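Local coordinates for TSSL (Francisella novicida, PDB 4ACK), which is a DotU-family (TssL) component of the type VI secretion system and probably forms part of the apparatus that delivers effector proteins from the bacterium, at residues R96-G99 and G100-F104. Residues are numbered along the deposited sequence; the frame is centred on the assembly and turned at random.
Sequences RKDG and GEYVF
Arg96 lays its guanidinium flat over one face of the Tyr102 ring, the two planes only 7° from parallel, and the pair is a compact example of how a loop can be fastened to the first turn of the helix it leads into. CZ of Arg96 lies 3.5 Å from the centroid of the Tyr102 ring, a cation-pi contact over the face, while Arg96 NH1 lies over the middle of that face, 3.5 Å from Tyr102 CZ. A bend at chi3 of Arg96 (-65°) turns the group off the line of its chain and onto the ring. At its edge the same guanidinium is gripped side-on by Asp98: NE of Arg96 binds OD1 of Asp98 and NH2 binds OD2, each at 2.7 Å; each oxygen uses its syn lone pair and lies close to the guanidinium plane. This two-point salt bridge fixes the rotation of the group, so that Asp98 orients the cation that stacks on Tyr102.

Asp98 is also the N-cap of helix 99-112, although its carboxylate, engaged with Arg96, makes no capping bond. Its backbone O serves the helix instead, accepting a nearly straight bond from Tyr102 N (2.9 Å) and a weak one from Glu101 N; the following i to i+4 bond runs from Val103 N to Gly99 O (3.1 Å).

Packing is close on the side facing helix 55-79, where Phe63 meets the Tyr102 ring edge-to-face and also touches Arg96 and Val103, and where Lys59 binds the Tyr102 hydroxyl. Within the first turn CG2 of Val103 sits tightly against the carbonyl O of Gly99, at 3.2 Å. Glu101 is more loosely held: exposed, it touches residues 96-99 through CB, 3.6 Å from Asp98 O, and beyond them brushes Lys135.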
ATOM      1  N   ARG A  96      -0.285   7.698 -11.354  1.00 41.66           N
ATOM      2  CA  ARG A  96      -0.025   6.497 -12.124  1.00 40.18           C
ATOM      3  C   ARG A  96      -0.924   5.391 -11.618  1.00 40.31           C
ATOM      4  O   ARG A  96      -1.500   5.499 -10.519  1.00 40.32           O
ATOM      5  CB  ARG A  96       1.451   6.117 -12.108  1.00 40.67           C
ATOM      6  CG  ARG A  96       1.998   5.725 -10.729  1.00 39.76           C
ATOM      7  CD  ARG A  96       3.521   5.718 -10.751  1.00 38.94           C
ATOM      8  NE  ARG A  96       4.025   4.698 -11.649  1.00 38.67           N
ATOM      9  CZ  ARG A  96       5.283   4.590 -12.048  1.00 37.25           C
ATOM     10  NH1 ARG A  96       6.197   5.462 -11.660  1.00 40.49           N
ATOM     11  NH2 ARG A  96       5.620   3.609 -12.857  1.00 39.80           N
ATOM     12  N   LYS A  97      -1.075   4.344 -12.428  1.00 38.69           N
ATOM     13  CA  LYS A  97      -2.043   3.329 -12.110  1.00 38.49           C
ATOM     14  C   LYS A  97      -1.456   1.940 -12.365  1.00 36.63           C
ATOM     15  O   LYS A  97      -2.173   0.987 -12.492  1.00 36.16           O
ATOM     16  CB  LYS A  97      -3.371   3.594 -12.871  1.00 39.34           C
ATOM     17  CG  LYS A  97      -3.319   3.288 -14.349  1.00 42.81           C
ATOM     18  CD  LYS A  97      -4.443   3.970 -15.143  1.00 50.23           C
ATOM     19  CE  LYS A  97      -4.606   3.292 -16.489  1.00 51.11           C
ATOM     20  NZ  LYS A  97      -5.673   3.961 -17.271  1.00 55.80           N
ATOM     21  N   ASP A  98      -0.129   1.836 -12.391  1.00 35.63           N
ATOM     22  CA  ASP A  98       0.533   0.544 -12.644  1.00 32.93           C
ATOM     23  C   ASP A  98       1.098  -0.023 -11.374  1.00 30.99           C
ATOM     24  O   ASP A  98       2.130  -0.673 -11.386  1.00 30.71           O
ATOM     25  CB  ASP A  98       1.660   0.738 -13.667  1.00 32.96           C
ATOM     26  CG  ASP A  98       2.677   1.833 -13.250  1.00 35.82           C
ATOM     27  OD1 ASP A  98       2.441   2.631 -12.307  1.00 33.11           O
ATOM     28  OD2 ASP A  98       3.761   1.899 -13.871  1.00 37.18           O
ATOM     29  N   GLY A  99       0.433   0.239 -10.249  1.00 30.57           N
ATOM     30  CA  GLY A  99       0.888  -0.266  -8.936  1.00 27.95           C
ATOM     31  C   GLY A  99       1.233  -1.729  -8.767  1.00 27.84           C
ATOM     32  O   GLY A  99       2.167  -2.067  -8.059  1.00 25.61           O
ATOM     33  N   GLY A 100       0.510  -2.633  -9.432  1.00 27.72           N
ATOM     34  CA  GLY A 100       0.866  -4.053  -9.365  1.00 26.24           C
ATOM     35  C   GLY A 100       2.294  -4.410  -9.853  1.00 27.52           C
ATOM     36  O   GLY A 100       2.934  -5.413  -9.401  1.00 27.94           O
ATOM     37  N   GLU A 101       2.781  -3.613 -10.782  1.00 27.63           N
ATOM     38  CA  GLU A 101       4.221  -3.614 -11.190  1.00 28.64           C
ATOM     39  C   GLU A 101       5.119  -2.650 -10.404  1.00 26.71           C
ATOM     40  O   GLU A 101       6.206  -3.013 -10.004  1.00 26.57           O
ATOM     41  CB  GLU A 101       4.322  -3.244 -12.700  1.00 29.46           C
ATOM     42  CG  GLU A 101       3.801  -4.462 -13.504  1.00 34.24           C
ATOM     43  CD  GLU A 101       3.755  -4.311 -15.012  0.50 39.67           C
ATOM     44  OE1 GLU A 101       3.903  -3.173 -15.528  0.50 35.99           O
ATOM     45  OE2 GLU A 101       3.559  -5.383 -15.663  0.50 41.39           O
ATOM     46  N   TYR A 102       4.681  -1.413 -10.239  1.00 25.59           N
ATOM     47  CA  TYR A 102       5.567  -0.386  -9.715  1.00 26.53           C
ATOM     48  C   TYR A 102       5.988  -0.665  -8.236  1.00 27.17           C
ATOM     49  O   TYR A 102       7.133  -0.405  -7.810  1.00 27.88           O
ATOM     50  CB  TYR A 102       4.952   1.014  -9.925  1.00 26.50           C
ATOM     51  CG  TYR A 102       5.928   2.125  -9.574  1.00 29.15           C
ATOM     52  CD1 TYR A 102       7.224   2.129 -10.079  1.00 29.86           C
ATOM     53  CD2 TYR A 102       5.565   3.144  -8.668  1.00 30.29           C
ATOM     54  CE1 TYR A 102       8.131   3.184  -9.719  1.00 30.69           C
ATOM     55  CE2 TYR A 102       6.431   4.150  -8.308  1.00 30.07           C
ATOM     56  CZ  TYR A 102       7.716   4.170  -8.833  1.00 32.61           C
ATOM     57  OH  TYR A 102       8.563   5.205  -8.476  1.00 36.43           O
ATOM     58  N   VAL A 103       5.102  -1.280  -7.461  1.00 27.06           N
ATOM     59  CA  VAL A 103       5.511  -1.706  -6.082  1.00 25.43           C
ATOM     60  C   VAL A 103       6.736  -2.598  -6.133  1.00 24.54           C
ATOM     61  O   VAL A 103       7.616  -2.516  -5.265  1.00 23.92           O
ATOM     62  CB  VAL A 103       4.346  -2.423  -5.360  1.00 24.86           C
ATOM     63  CG1 VAL A 103       4.815  -3.253  -4.138  1.00 24.30           C
ATOM     64  CG2 VAL A 103       3.211  -1.460  -5.078  1.00 24.01           C
ATOM     65  N   PHE A 104       6.811  -3.512  -7.103  1.00 24.88           N
ATOM     66  CA  PHE A 104       7.998  -4.390  -7.131  1.00 24.45           C
ATOM     67  C   PHE A 104       9.203  -3.699  -7.733  1.00 26.24           C
ATOM     68  O   PHE A 104      10.357  -3.999  -7.371  1.00 26.57           O
ATOM     69  CB  PHE A 104       7.708  -5.762  -7.776  1.00 25.05           C
ATOM     70  CG  PHE A 104       6.645  -6.515  -7.029  1.00 25.09           C
ATOM     71  CD1 PHE A 104       6.963  -7.215  -5.878  1.00 25.99           C
ATOM     72  CD2 PHE A 104       5.309  -6.456  -7.455  1.00 27.19           C
ATOM     73  CE1 PHE A 104       5.971  -7.891  -5.137  1.00 26.52           C
ATOM     74  CE2 PHE A 104       4.328  -7.120  -6.765  1.00 27.42           C
ATOM     75  CZ  PHE A 104       4.660  -7.855  -5.588  1.00 27.17           C
TER